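Local coordinates for protein tannase (Fusobacterium nucleatum subsp. nucleatum ATCC 25586, PDB 6YQ4) that probably hydrolyses galloyl ester bonds of gallotannins with an alpha/beta-hydrolase-type fold and binds a magnesium ion, at residues A142-Y147 with T196-F201; T301-I306 with S448-A453; N422-I427 with P452-L457; S432-R437 with G463-F468. All blocks are in the same frame, centred on the assembly; numbering follows the deposited sequence.

Interaction 1: A142-Y147 with T196-F201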
loop_
_atom_site.group_PDB
_atom_site.type_symbol
_atom_site.label_atom_id
_atom_site.label_comp_id
_atom_site.label_asym_id
_atom_site.label_seq_id
_atom_site.Cartn_x
_atom_site.Cartn_y
_atom_site.Cartn_z
ATOM N N ALA A 142 -4.721 -7.068 14.993
ATOM C CA ALA A 142 -5.464 -8.217 14.483
ATOM C C ALA A 142 -4.545 -9.414 14.266
ATOM O O ALA A 142 -4.924 -10.548 14.572
ATOM C CB ALA A 142 -6.209 -7.859 13.194
ATOM N N VAL A 143 -3.325 -9.181 13.767
ATOM C CA VAL A 143 -2.330 -10.252 13.681
ATOM C C VAL A 143 -2.097 -10.872 15.047
ATOM O O VAL A 143 -2.062 -12.102 15.198
ATOM C CB VAL A 143 -1.009 -9.725 13.082
ATOM C CG1 VAL A 143 0.094 -10.803 13.155
ATOM C CG2 VAL A 143 -1.205 -9.329 11.659
ATOM N N ARG A 144 -1.933 -10.036 16.066
ATOM C CA ARG A 144 -1.684 -10.562 17.401
ATOM C C ARG A 144 -2.834 -11.453 17.854
ATOM O O ARG A 144 -2.611 -12.511 18.454
ATOM C CB ARG A 144 -1.447 -9.401 18.366
ATOM C CG ARG A 144 -0.227 -8.592 17.974
ATOM C CD ARG A 144 0.089 -7.484 18.942
ATOM N NE ARG A 144 1.443 -6.972 18.756
ATOM C CZ ARG A 144 2.457 -7.228 19.574
ATOM N NH1 ARG A 144 2.286 -7.991 20.646
ATOM N NH2 ARG A 144 3.642 -6.705 19.328
ATOM N N TYR A 145 -4.069 -11.051 17.540
ATOM C CA TYR A 145 -5.237 -11.897 17.767
ATOM C C TYR A 145 -5.102 -13.237 17.057
ATOM O O TYR A 145 -5.417 -14.286 17.632
ATOM C CB TYR A 145 -6.499 -11.169 17.294
ATOM C CG TYR A 145 -7.775 -11.962 17.440
ATOM C CD1 TYR A 145 -8.609 -11.777 18.547
ATOM C CD2 TYR A 145 -8.154 -12.887 16.470
ATOM C CE1 TYR A 145 -9.762 -12.498 18.691
ATOM C CE2 TYR A 145 -9.314 -13.612 16.604
ATOM C CZ TYR A 145 -10.119 -13.414 17.717
ATOM O OH TYR A 145 -11.273 -14.148 17.853
ATOM N N LEU A 146 -4.660 -13.223 15.798
ATOM C CA LEU A 146 -4.448 -14.473 15.069
ATOM C C LEU A 146 -3.451 -15.380 15.772
ATOM O O LEU A 146 -3.683 -16.590 15.874
ATOM C CB LEU A 146 -3.981 -14.188 13.652
ATOM C CG LEU A 146 -4.996 -13.450 12.784
ATOM C CD1 LEU A 146 -4.489 -13.400 11.346
ATOM C CD2 LEU A 146 -6.334 -14.126 12.866
ATOM N N TYR A 147 -2.331 -14.822 16.260
ATOM C CA TYR A 147 -1.330 -15.651 16.945
ATOM C C TYR A 147 -1.864 -16.200 18.260
ATOM O O TYR A 147 -1.679 -17.384 18.564
ATOM C CB TYR A 147 -0.043 -14.853 17.194
ATOM C CG TYR A 147 0.885 -14.838 15.999
ATOM C CD1 TYR A 147 1.545 -15.999 15.586
ATOM C CD2 TYR A 147 1.085 -13.675 15.263
ATOM C CE1 TYR A 147 2.391 -15.992 14.478
ATOM C CE2 TYR A 147 1.933 -13.655 14.156
ATOM C CZ TYR A 147 2.581 -14.814 13.767
ATOM O OH TYR A 147 3.408 -14.777 12.667
ATOM N N THR A 196 1.204 -10.936 22.010
ATOM C CA THR A 196 1.756 -12.072 21.286
ATOM C C THR A 196 2.813 -11.557 20.339
ATOM O O THR A 196 3.971 -11.350 20.745
ATOM C CB THR A 196 0.633 -12.866 20.599
ATOM O OG1 THR A 196 0.004 -12.056 19.609
ATOM C CG2 THR A 196 -0.401 -13.289 21.587
ATOM N N ARG A 197 2.486 -11.325 19.060
ATOM C CA ARG A 197 3.439 -10.812 18.078
ATOM C C ARG A 197 2.692 -10.402 16.817
ATOM O O ARG A 197 1.538 -10.797 16.600
ATOM C CB ARG A 197 4.520 -11.842 17.746
ATOM C CG ARG A 197 4.019 -13.180 17.226
ATOM C CD ARG A 197 5.206 -14.117 17.052
ATOM N NE ARG A 197 5.172 -14.848 15.788
ATOM C CZ ARG A 197 6.134 -15.664 15.360
ATOM N NH1 ARG A 197 7.206 -15.869 16.115
ATOM N NH2 ARG A 197 6.021 -16.279 14.184
ATOM N N ASP A 198 3.367 -9.593 15.981
ATOM C CA ASP A 198 2.730 -9.038 14.793
ATOM C C ASP A 198 3.565 -9.172 13.519
ATOM O O ASP A 198 3.189 -8.607 12.480
ATOM C CB ASP A 198 2.345 -7.568 15.036
ATOM C CG ASP A 198 3.506 -6.732 15.550
ATOM O OD1 ASP A 198 4.549 -6.709 14.868
ATOM O OD2 ASP A 198 3.369 -6.083 16.619
ATOM N N ASP A 199 4.661 -9.930 13.539
ATOM C CA ASP A 199 5.397 -10.179 12.304
ATOM C C ASP A 199 4.586 -11.103 11.398
ATOM O O ASP A 199 3.807 -11.934 11.874
ATOM C CB ASP A 199 6.767 -10.784 12.609
ATOM C CG ASP A 199 6.667 -12.149 13.244
ATOM O OD1 ASP A 199 6.116 -12.242 14.363
ATOM O OD2 ASP A 199 7.129 -13.128 12.619
ATOM N N ILE A 200 4.753 -10.946 10.078
ATOM C CA ILE A 200 3.963 -11.713 9.122
ATOM C C ILE A 200 4.881 -12.486 8.179
ATOM O O ILE A 200 6.092 -12.289 8.148
ATOM C CB ILE A 200 2.965 -10.846 8.326
ATOM C CG1 ILE A 200 3.674 -9.772 7.522
ATOM C CG2 ILE A 200 1.974 -10.191 9.252
ATOM C CD1 ILE A 200 2.807 -9.191 6.481
ATOM N N PHE A 201 4.269 -13.390 7.402
ATOM C CA PHE A 201 5.051 -14.291 6.567
ATOM C C PHE A 201 5.407 -13.673 5.216
ATOM O O PHE A 201 6.523 -13.870 4.723
ATOM C CB PHE A 201 4.309 -15.617 6.377
ATOM C CG PHE A 201 5.054 -16.617 5.514
ATOM C CD1 PHE A 201 6.125 -17.343 6.015
ATOM C CD2 PHE A 201 4.689 -16.807 4.185
ATOM C CE1 PHE A 201 6.827 -18.271 5.201
ATOM C CE2 PHE A 201 5.368 -17.704 3.373
ATOM C CZ PHE A 201 6.448 -18.450 3.889
#
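Arg144 and Tyr147 on helix 134-148 hold the irregular segment 196-201, which leads into strand 202-206 of the central sheet in this alpha/beta-hydrolase-type fold. The charged part is the salt bridge from Arg144 to Asp198. The Arg144 chain runs extended from CG to NE, and its NH2 donates to Asp198 OD2 at 2.8 Å, while NE adds a weak bond to the same oxygen. Guanidinium and carboxylate planes are 64° apart, and NH2 meets OD2 from above the carboxylate plane. The second oxygen, Asp198 OD1, accepts from the backbone N of Asn180, so both ends of the carboxylate are engaged. Among neutral bonds, Thr196 OG1 donates to the helix carbonyl Arg144 O at 2.9 Å. Apolar contact comes from Val143, whose CG1 lies 3.6 Å from Asp198 CA and whose CG2 reaches Ile200 CG2 at 4.1 Å. The aromatic part is a CH-pi contact: Arg197 CG, set between the backbone N and the carbonyl carbon (chi1 57°), stands over the Tyr147 ring, 3.7 Å from its centroid and 15° off the normal. Arg197 NE lies over the same ring nearer the rim, 3.3 Å from Tyr147 CE1. The Tyr147 side chain is also about 5 Å from that of Asp150, a magnesium ligand. At the ring edge, in its plane, Asp199 O lies 3.0 Å from Tyr147 OH.

Interaction 2: T301-I306 with S448-A453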
loop_
_atom_site.group_PDB
_atom_site.type_symbol
_atom_site.label_atom_id
_atom_site.label_comp_id
_atom_site.label_asym_id
_atom_site.label_seq_id
_atom_site.Cartn_x
_atom_site.Cartn_y
_atom_site.Cartn_z
ATOM N N THR A 301 18.601 5.232 -15.065
ATOM C CA THR A 301 18.813 4.119 -15.993
ATOM C C THR A 301 18.195 2.832 -15.454
ATOM O O THR A 301 17.662 2.018 -16.216
ATOM C CB THR A 301 20.319 3.941 -16.260
ATOM O OG1 THR A 301 20.813 5.072 -16.984
ATOM C CG2 THR A 301 20.620 2.671 -17.069
ATOM N N TYR A 302 18.250 2.640 -14.137
ATOM C CA TYR A 302 17.556 1.517 -13.518
ATOM C C TYR A 302 16.048 1.594 -13.761
ATOM O O TYR A 302 15.417 0.597 -14.137
ATOM C CB TYR A 302 17.858 1.484 -12.018
ATOM C CG TYR A 302 17.079 0.440 -11.265
ATOM C CD1 TYR A 302 17.501 -0.880 -11.241
ATOM C CD2 TYR A 302 15.919 0.764 -10.595
ATOM C CE1 TYR A 302 16.786 -1.835 -10.575
ATOM C CE2 TYR A 302 15.194 -0.194 -9.925
ATOM C CZ TYR A 302 15.639 -1.484 -9.917
ATOM O OH TYR A 302 14.925 -2.434 -9.232
ATOM N N LEU A 303 15.444 2.770 -13.536
ATOM C CA LEU A 303 14.007 2.889 -13.742
ATOM C C LEU A 303 13.628 2.605 -15.183
ATOM O O LEU A 303 12.623 1.931 -15.452
ATOM C CB LEU A 303 13.519 4.276 -13.354
ATOM C CG LEU A 303 13.431 4.649 -11.898
ATOM C CD1 LEU A 303 12.291 5.634 -11.776
ATOM C CD2 LEU A 303 13.163 3.412 -11.081
ATOM N N SER A 304 14.406 3.137 -16.125
ATOM C CA SER A 304 14.066 2.948 -17.521
ATOM C C SER A 304 14.074 1.470 -17.883
ATOM O O SER A 304 13.322 1.044 -18.762
ATOM C CB SER A 304 15.032 3.744 -18.398
ATOM O OG SER A 304 16.227 3.012 -18.639
ATOM N N ILE A 305 14.885 0.666 -17.193
ATOM C CA ILE A 305 14.931 -0.762 -17.498
ATOM C C ILE A 305 13.664 -1.456 -17.017
ATOM O O ILE A 305 13.150 -2.362 -17.683
ATOM C CB ILE A 305 16.204 -1.390 -16.901
ATOM C CG1 ILE A 305 17.435 -0.773 -17.560
ATOM C CG2 ILE A 305 16.222 -2.867 -17.153
ATOM C CD1 ILE A 305 18.754 -1.180 -16.922
ATOM N N ILE A 306 13.122 -1.029 -15.872
ATOM C CA ILE A 306 11.804 -1.505 -15.444
ATOM C C ILE A 306 10.779 -1.290 -16.551
ATOM O O ILE A 306 9.960 -2.168 -16.845
ATOM C CB ILE A 306 11.368 -0.790 -14.158
ATOM C CG1 ILE A 306 12.223 -1.197 -12.984
ATOM C CG2 ILE A 306 9.904 -1.071 -13.830
ATOM C CD1 ILE A 306 11.879 -0.321 -11.796
ATOM N N SER A 448 4.995 8.419 -7.793
ATOM C CA SER A 448 6.136 8.161 -8.652
ATOM C C SER A 448 6.505 6.678 -8.643
ATOM O O SER A 448 6.547 6.048 -7.589
ATOM C CB SER A 448 7.313 8.996 -8.166
ATOM O OG SER A 448 8.350 8.985 -9.110
ATOM N N LEU A 449 6.777 6.112 -9.827
ATOM C CA LEU A 449 7.327 4.753 -9.873
ATOM C C LEU A 449 8.653 4.645 -9.109
ATOM O O LEU A 449 9.051 3.546 -8.706
ATOM C CB LEU A 449 7.528 4.320 -11.329
ATOM C CG LEU A 449 8.148 2.949 -11.607
ATOM C CD1 LEU A 449 7.185 1.834 -11.223
ATOM C CD2 LEU A 449 8.523 2.827 -13.060
ATOM N N ALA A 450 9.323 5.775 -8.886
ATOM C CA ALA A 450 10.557 5.790 -8.115
ATOM C C ALA A 450 10.350 5.278 -6.697
ATOM O O ALA A 450 11.283 4.731 -6.100
ATOM C CB ALA A 450 11.124 7.214 -8.097
ATOM N N ILE A 451 9.146 5.433 -6.147
ATOM C CA ILE A 451 8.885 5.180 -4.730
ATOM C C ILE A 451 8.747 3.679 -4.484
ATOM O O ILE A 451 9.441 3.149 -3.602
ATOM C CB ILE A 451 7.640 5.943 -4.226
ATOM C CG1 ILE A 451 7.915 7.442 -4.108
ATOM C CG2 ILE A 451 7.211 5.400 -2.847
ATOM C CD1 ILE A 451 8.698 7.802 -2.822
ATOM N N PRO A 452 7.864 2.953 -5.184
ATOM C CA PRO A 452 7.870 1.493 -5.014
ATOM C C PRO A 452 9.180 0.850 -5.456
ATOM O O PRO A 452 9.616 -0.122 -4.820
ATOM C CB PRO A 452 6.677 1.009 -5.870
ATOM C CG PRO A 452 6.392 2.132 -6.856
ATOM C CD PRO A 452 6.776 3.396 -6.091
ATOM N N ALA A 453 9.826 1.370 -6.510
ATOM C CA ALA A 453 11.159 0.871 -6.891
ATOM C C ALA A 453 12.153 0.991 -5.742
ATOM O O ALA A 453 12.917 0.047 -5.469
ATOM C CB ALA A 453 11.712 1.631 -8.104
#
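Leu303 and Ile306 of helix 298-316 close over the methyl group of Ala453 on helix 450-461, and the contact depends on shape alone, with no hydrogen bond between the segments. Ala453 CB is the small bump. Leu303 CD2 comes within 3.8 Å of it, Ile306 CD1 within 4.2 Å, and the ring edge of Tyr302 meets it near the ring plane through CE2 at 4.3 Å. Three side chains from successive and next-turn positions of one helix therefore converge on a single methyl of the other.

The two branches of Leu303 are shared between different targets. CG stands anti to the carbonyl carbon (chi1 -73°), and beyond it CD2 goes to Ala453 while CD1 rests on the first turn of the partner helix, 4.1 Å from Ala450 CA and 4.2 Å from Ala450 CB. The small size of the two alanines, three residues apart, lets this leucine come close to the helix backbone. Ile306 is likewise divided: CD1 faces Ala453, while CG2 touches Leu449 CD2 at 4.2 Å. At the start of the partner helix, Ser448 OG accepts a weak capping bond from Ala450 N.

Around the pair, helix 212-223 adds Trp221 against Leu303 and Met222 against both Leu303 and Ala450, and Leu340 of helix 340-344 also packs on Leu303. Strand 465-469 supplies Phe468, which touches Ile306 and Pro452, so both helices reach the edge strand of the central sheet at this residue.

Interaction 3: N422-I427 with P452-L457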
loop_
_atom_site.group_PDB
_atom_site.type_symbol
_atom_site.label_atom_id
_atom_site.label_comp_id
_atom_site.label_asym_id
_atom_site.label_seq_id
_atom_site.Cartn_x
_atom_site.Cartn_y
_atom_site.Cartn_z
ATOM N N ASN A 422 6.389 4.781 7.830
ATOM C CA ASN A 422 7.296 4.613 6.692
ATOM C C ASN A 422 8.124 3.335 6.775
ATOM O O ASN A 422 9.063 3.259 7.587
ATOM C CB ASN A 422 8.223 5.816 6.569
ATOM C CG ASN A 422 9.030 5.781 5.280
ATOM O OD1 ASN A 422 8.881 4.860 4.471
ATOM N ND2 ASN A 422 9.869 6.784 5.074
ATOM N N PRO A 423 7.837 2.323 5.955
ATOM C CA PRO A 423 8.623 1.079 6.011
ATOM C C PRO A 423 10.121 1.285 5.823
ATOM O O PRO A 423 10.903 0.455 6.309
ATOM C CB PRO A 423 8.049 0.239 4.860
ATOM C CG PRO A 423 6.821 0.794 4.513
ATOM C CD PRO A 423 6.794 2.257 4.929
ATOM N N MET A 424 10.540 2.372 5.167
ATOM C CA MET A 424 11.969 2.603 4.928
ATOM C C MET A 424 12.788 2.587 6.216
ATOM O O MET A 424 13.905 2.057 6.235
ATOM C CB MET A 424 12.178 3.920 4.195
ATOM C CG MET A 424 11.584 3.930 2.804
ATOM S SD MET A 424 12.245 2.628 1.747
ATOM C CE MET A 424 13.888 3.273 1.531
ATOM N N TYR A 425 12.272 3.162 7.300
ATOM C CA TYR A 425 13.075 3.207 8.519
ATOM C C TYR A 425 13.112 1.877 9.259
ATOM O O TYR A 425 13.751 1.793 10.309
ATOM C CB TYR A 425 12.567 4.295 9.473
ATOM C CG TYR A 425 12.433 5.650 8.847
ATOM C CD1 TYR A 425 13.554 6.402 8.521
ATOM C CD2 TYR A 425 11.178 6.179 8.567
ATOM C CE1 TYR A 425 13.430 7.660 7.938
ATOM C CE2 TYR A 425 11.040 7.421 7.978
ATOM C CZ TYR A 425 12.168 8.156 7.666
ATOM O OH TYR A 425 12.022 9.389 7.084
ATOM N N TYR A 426 12.441 0.846 8.760
ATOM C CA TYR A 426 12.363 -0.417 9.480
ATOM C C TYR A 426 12.976 -1.595 8.731
ATOM O O TYR A 426 13.188 -2.644 9.338
ATOM C CB TYR A 426 10.895 -0.749 9.825
ATOM C CG TYR A 426 10.234 0.220 10.800
ATOM C CD1 TYR A 426 10.354 0.055 12.180
ATOM C CD2 TYR A 426 9.494 1.300 10.336
ATOM C CE1 TYR A 426 9.751 0.929 13.067
ATOM C CE2 TYR A 426 8.896 2.184 11.215
ATOM C CZ TYR A 426 9.029 2.002 12.571
ATOM O OH TYR A 426 8.409 2.892 13.409
ATOM N N ILE A 427 13.258 -1.458 7.450
ATOM C CA ILE A 427 13.727 -2.575 6.647
ATOM C C ILE A 427 15.222 -2.738 6.862
ATOM O O ILE A 427 15.990 -1.799 6.649
ATOM C CB ILE A 427 13.409 -2.344 5.165
ATOM C CG1 ILE A 427 11.896 -2.359 4.929
ATOM C CG2 ILE A 427 14.100 -3.403 4.311
ATOM C CD1 ILE A 427 11.488 -1.806 3.598
ATOM N N PRO A 452 7.864 2.953 -5.184
ATOM C CA PRO A 452 7.870 1.493 -5.014
ATOM C C PRO A 452 9.180 0.850 -5.456
ATOM O O PRO A 452 9.616 -0.122 -4.820
ATOM C CB PRO A 452 6.677 1.009 -5.870
ATOM C CG PRO A 452 6.392 2.132 -6.856
ATOM C CD PRO A 452 6.776 3.396 -6.091
ATOM N N ALA A 453 9.826 1.370 -6.510
ATOM C CA ALA A 453 11.159 0.871 -6.891
ATOM C C ALA A 453 12.153 0.991 -5.742
ATOM O O ALA A 453 12.917 0.047 -5.469
ATOM C CB ALA A 453 11.712 1.631 -8.104
ATOM N N ILE A 454 12.176 2.155 -5.067
ATOM C CA ILE A 454 13.075 2.340 -3.923
ATOM C C ILE A 454 12.743 1.358 -2.801
ATOM O O ILE A 454 13.641 0.817 -2.149
ATOM C CB ILE A 454 13.019 3.793 -3.429
ATOM C CG1 ILE A 454 13.846 4.706 -4.334
ATOM C CG2 ILE A 454 13.437 3.894 -1.958
ATOM C CD1 ILE A 454 13.511 6.173 -4.075
ATOM N N LEU A 455 11.455 1.102 -2.551
ATOM C CA LEU A 455 11.110 0.080 -1.561
ATOM C C LEU A 455 11.663 -1.280 -1.978
ATOM O O LEU A 455 12.304 -1.982 -1.184
ATOM C CB LEU A 455 9.602 0.003 -1.394
ATOM C CG LEU A 455 9.011 -1.046 -0.463
ATOM C CD1 LEU A 455 9.256 -0.657 0.967
ATOM C CD2 LEU A 455 7.519 -1.144 -0.728
ATOM N N ALA A 456 11.423 -1.656 -3.237
ATOM C CA ALA A 456 11.913 -2.918 -3.764
ATOM C C ALA A 456 13.438 -3.011 -3.670
ATOM O O ALA A 456 13.979 -4.062 -3.323
ATOM C CB ALA A 456 11.413 -3.085 -5.205
ATOM N N LEU A 457 14.153 -1.916 -3.921
ATOM C CA LEU A 457 15.615 -2.005 -3.855
ATOM C C LEU A 457 16.090 -2.212 -2.429
ATOM O O LEU A 457 17.039 -2.971 -2.179
ATOM C CB LEU A 457 16.266 -0.751 -4.429
ATOM C CG LEU A 457 16.185 -0.588 -5.943
ATOM C CD1 LEU A 457 16.252 0.898 -6.377
ATOM C CD2 LEU A 457 17.262 -1.403 -6.567
#
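Pro423, Met424 and Ile427 pack against Leu455 and Ile454 of helix 450-461, the connecting helix of a beta-alpha-beta crossover in this alpha/beta-hydrolase-type fold. The first two belong to a short 3-10 segment, with a backbone bond from Tyr426 N to Pro423 O, that an Asx turn at Asn422 introduces. Everything across the contact is apolar, and 175 Å² is buried.

Leu455 is the chief partner on the helix. Its CG lies anti to the backbone N (chi1 177°), and CD1 beyond it meets Ile427 CD1 at 3.6 Å; the two side chains cross at about a right angle. The same CD1 also touches Pro423 CB at 4.2 Å. Met424 reaches mainly Ile454. Its chain is bent at chi2 and chi3, and the terminal methyl CE comes 3.6 Å from Ile454 CG2, with SD behind it at 4.1 Å from that same methyl.

The loop side is backed by helix 167-177, where Ala177 touches both Pro423 and Ile427, while Phe299 of helix 298-316 covers Ile454. Asn422 sets the turn, and its ND2 is held by Glu213 and Asn211. Its carbonyl oxygen OD1 accepts from Met424 N at 3.1 Å, the N-H pointing well at it (161°) and the donor standing above the carbonyl plane, 66° out of it.

Interaction 4: S432-R437 with G463-F468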
loop_
_atom_site.group_PDB
_atom_site.type_symbol
_atom_site.label_atom_id
_atom_site.label_comp_id
_atom_site.label_asym_id
_atom_site.label_seq_id
_atom_site.Cartn_x
_atom_site.Cartn_y
_atom_site.Cartn_z
ATOM N N SER A 432 12.065 -9.763 9.431
ATOM C CA SER A 432 11.734 -11.182 9.506
ATOM C C SER A 432 10.869 -11.640 8.340
ATOM O O SER A 432 10.876 -12.834 8.008
ATOM C CB SER A 432 11.037 -11.522 10.839
ATOM O OG SER A 432 9.860 -10.757 11.094
ATOM N N THR A 433 10.121 -10.734 7.719
ATOM C CA THR A 433 9.281 -11.108 6.589
ATOM C C THR A 433 10.169 -11.310 5.363
ATOM O O THR A 433 10.800 -10.362 4.886
ATOM C CB THR A 433 8.218 -10.041 6.334
ATOM O OG1 THR A 433 7.381 -9.923 7.494
ATOM C CG2 THR A 433 7.359 -10.413 5.145
ATOM N N LYS A 434 10.203 -12.537 4.842
ATOM C CA LYS A 434 11.108 -12.832 3.738
ATOM C C LYS A 434 10.536 -12.427 2.378
ATOM O O LYS A 434 11.283 -11.955 1.517
ATOM C CB LYS A 434 11.478 -14.322 3.740
ATOM C CG LYS A 434 12.984 -14.602 3.542
ATOM C CD LYS A 434 13.310 -16.128 3.502
ATOM C CE LYS A 434 13.800 -16.577 2.109
ATOM N NZ LYS A 434 14.285 -18.006 2.095
ATOM N N TYR A 435 9.239 -12.615 2.141
ATOM C CA TYR A 435 8.692 -12.581 0.786
ATOM C C TYR A 435 7.796 -11.368 0.548
ATOM O O TYR A 435 6.953 -11.022 1.383
ATOM C CB TYR A 435 7.913 -13.858 0.504
ATOM C CG TYR A 435 8.678 -15.122 0.781
ATOM C CD1 TYR A 435 9.645 -15.577 -0.115
ATOM C CD2 TYR A 435 8.442 -15.857 1.933
ATOM C CE1 TYR A 435 10.360 -16.723 0.125
ATOM C CE2 TYR A 435 9.130 -17.015 2.187
ATOM C CZ TYR A 435 10.106 -17.440 1.271
ATOM O OH TYR A 435 10.801 -18.595 1.485
ATOM N N TRP A 436 7.977 -10.738 -0.613
ATOM C CA TRP A 436 7.389 -9.441 -0.947
ATOM C C TRP A 436 7.004 -9.450 -2.413
ATOM O O TRP A 436 7.847 -9.735 -3.265
ATOM C CB TRP A 436 8.371 -8.274 -0.697
ATOM C CG TRP A 436 8.828 -8.198 0.733
ATOM C CD1 TRP A 436 9.657 -9.082 1.394
ATOM C CD2 TRP A 436 8.458 -7.207 1.686
ATOM N NE1 TRP A 436 9.811 -8.691 2.704
ATOM C CE2 TRP A 436 9.079 -7.543 2.905
ATOM C CE3 TRP A 436 7.639 -6.066 1.633
ATOM C CZ2 TRP A 436 8.933 -6.763 4.051
ATOM C CZ3 TRP A 436 7.514 -5.289 2.768
ATOM C CH2 TRP A 436 8.144 -5.643 3.963
ATOM N N ARG A 437 5.742 -9.137 -2.701
ATOM C CA ARG A 437 5.267 -8.956 -4.067
ATOM C C ARG A 437 4.734 -7.531 -4.187
ATOM O O ARG A 437 3.843 -7.127 -3.429
ATOM C CB ARG A 437 4.195 -9.989 -4.437
ATOM C CG ARG A 437 3.869 -10.013 -5.924
ATOM C CD ARG A 437 2.642 -10.830 -6.158
ATOM N NE ARG A 437 2.362 -11.093 -7.569
ATOM C CZ ARG A 437 1.363 -10.540 -8.255
ATOM N NH1 ARG A 437 0.551 -9.639 -7.677
ATOM N NH2 ARG A 437 1.180 -10.874 -9.526
ATOM N N GLY A 463 18.445 -8.566 1.615
ATOM C CA GLY A 463 18.441 -10.010 1.600
ATOM C C GLY A 463 17.081 -10.666 1.548
ATOM O O GLY A 463 16.989 -11.880 1.789
ATOM N N LYS A 464 16.032 -9.922 1.224
ATOM C CA LYS A 464 14.683 -10.466 1.156
ATOM C C LYS A 464 14.350 -10.811 -0.287
ATOM O O LYS A 464 14.922 -10.255 -1.223
ATOM C CB LYS A 464 13.653 -9.475 1.717
ATOM C CG LYS A 464 14.087 -8.739 2.989
ATOM C CD LYS A 464 14.287 -9.704 4.153
ATOM C CE LYS A 464 15.384 -9.195 5.098
ATOM N NZ LYS A 464 15.873 -10.184 6.161
ATOM N N ILE A 465 13.421 -11.745 -0.460
ATOM C CA ILE A 465 13.031 -12.197 -1.789
ATOM C C ILE A 465 11.888 -11.297 -2.259
ATOM O O ILE A 465 10.844 -11.216 -1.605
ATOM C CB ILE A 465 12.633 -13.683 -1.784
ATOM C CG1 ILE A 465 13.862 -14.611 -1.839
ATOM C CG2 ILE A 465 11.840 -14.009 -3.016
ATOM C CD1 ILE A 465 14.792 -14.564 -0.658
ATOM N N VAL A 466 12.093 -10.612 -3.388
ATOM C CA VAL A 466 11.227 -9.543 -3.854
ATOM C C VAL A 466 10.765 -9.831 -5.276
ATOM O O VAL A 466 11.590 -10.035 -6.167
ATOM C CB VAL A 466 11.949 -8.189 -3.802
ATOM C CG1 VAL A 466 11.134 -7.125 -4.504
ATOM C CG2 VAL A 466 12.234 -7.789 -2.348
ATOM N N ASN A 467 9.445 -9.791 -5.504
ATOM C CA ASN A 467 8.851 -9.948 -6.836
ATOM C C ASN A 467 8.178 -8.624 -7.216
ATOM O O ASN A 467 7.062 -8.334 -6.770
ATOM C CB ASN A 467 7.865 -11.120 -6.849
ATOM C CG ASN A 467 7.324 -11.429 -8.238
ATOM O OD1 ASN A 467 6.883 -10.543 -8.962
ATOM N ND2 ASN A 467 7.325 -12.695 -8.597
ATOM N N PHE A 468 8.858 -7.839 -8.069
ATOM C CA PHE A 468 8.500 -6.471 -8.426
ATOM C C PHE A 468 8.385 -6.344 -9.931
ATOM O O PHE A 468 9.217 -6.871 -10.674
ATOM C CB PHE A 468 9.528 -5.471 -7.918
ATOM C CG PHE A 468 9.272 -4.030 -8.355
ATOM C CD1 PHE A 468 8.107 -3.381 -8.019
ATOM C CD2 PHE A 468 10.230 -3.322 -9.053
ATOM C CE1 PHE A 468 7.885 -2.050 -8.396
ATOM C CE2 PHE A 468 10.005 -1.979 -9.443
ATOM C CZ PHE A 468 8.827 -1.350 -9.114
#
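Tyr435 pairs with Ile465, Trp436 with Val466 and Arg437 with Asn467 in two parallel strands of a beta-alpha-beta unit, their directions differing by 7°. Ile465 N bonds to Lys434 O, Asn467 N to Trp436 O at 2.8 Å, and Trp436 N more weakly to Ile465 O.

Side-chain conformations settle the rest. The Tyr435 ring turns beside Ile465, with CD1 at 3.9 Å from Ile465 CB, and next to it Lys434 CE lies 3.6 Å from Ile465 CD1. In Trp436, CG is anti to the carbonyl carbon (chi1 -59°); the indole folds back along its own segment and NE1 donates to Thr433 O at 2.9 Å, from above that carbonyl's plane. Lys464 CB packs 4.0 Å from Trp436 CD1. The Lys464 chain bends at chi2 and chi3, bringing CD to 3.6 Å from Thr433 O, and its NZ ends on Ser429 O and Thr431 O. Arg437 instead runs extended from CG to NE, away to a salt bridge with Asp481, while Asn467 OD1 accepts from Arg439 NH2.

Trp436 and Val466 both face Leu459 of helix 450-461, whereas Tyr435 and Arg437, on the other face of the sheet, meet Val492 and Trp488 of helix 482-493. Strand 202-206 flanks strand 435-439, and strand 465-469 is the outermost strand on this side of the sheet.

From the N terminus, interaction 1 comes first, closing a loop of 48 residues before any other contact opens. Interaction 2 then opens the longest loop, 141 residues, from helix 298-316. Interaction 3 opens within it at 422-427, and both end on helix 450-461, sharing Pro452 and Ala453. Interaction 4 opens at 432-437 and closes at 463-468, so it crosses interactions 2 and 3. Phe468 of interaction 4 packs on Ile306 and Ala453. Interactions 1 and 4 also meet, through a probable hydrogen bond from Thr433 OG1 to Ile200 O and through Phe201 and Tyr435. Together they tie the flanking helices to the central sheet.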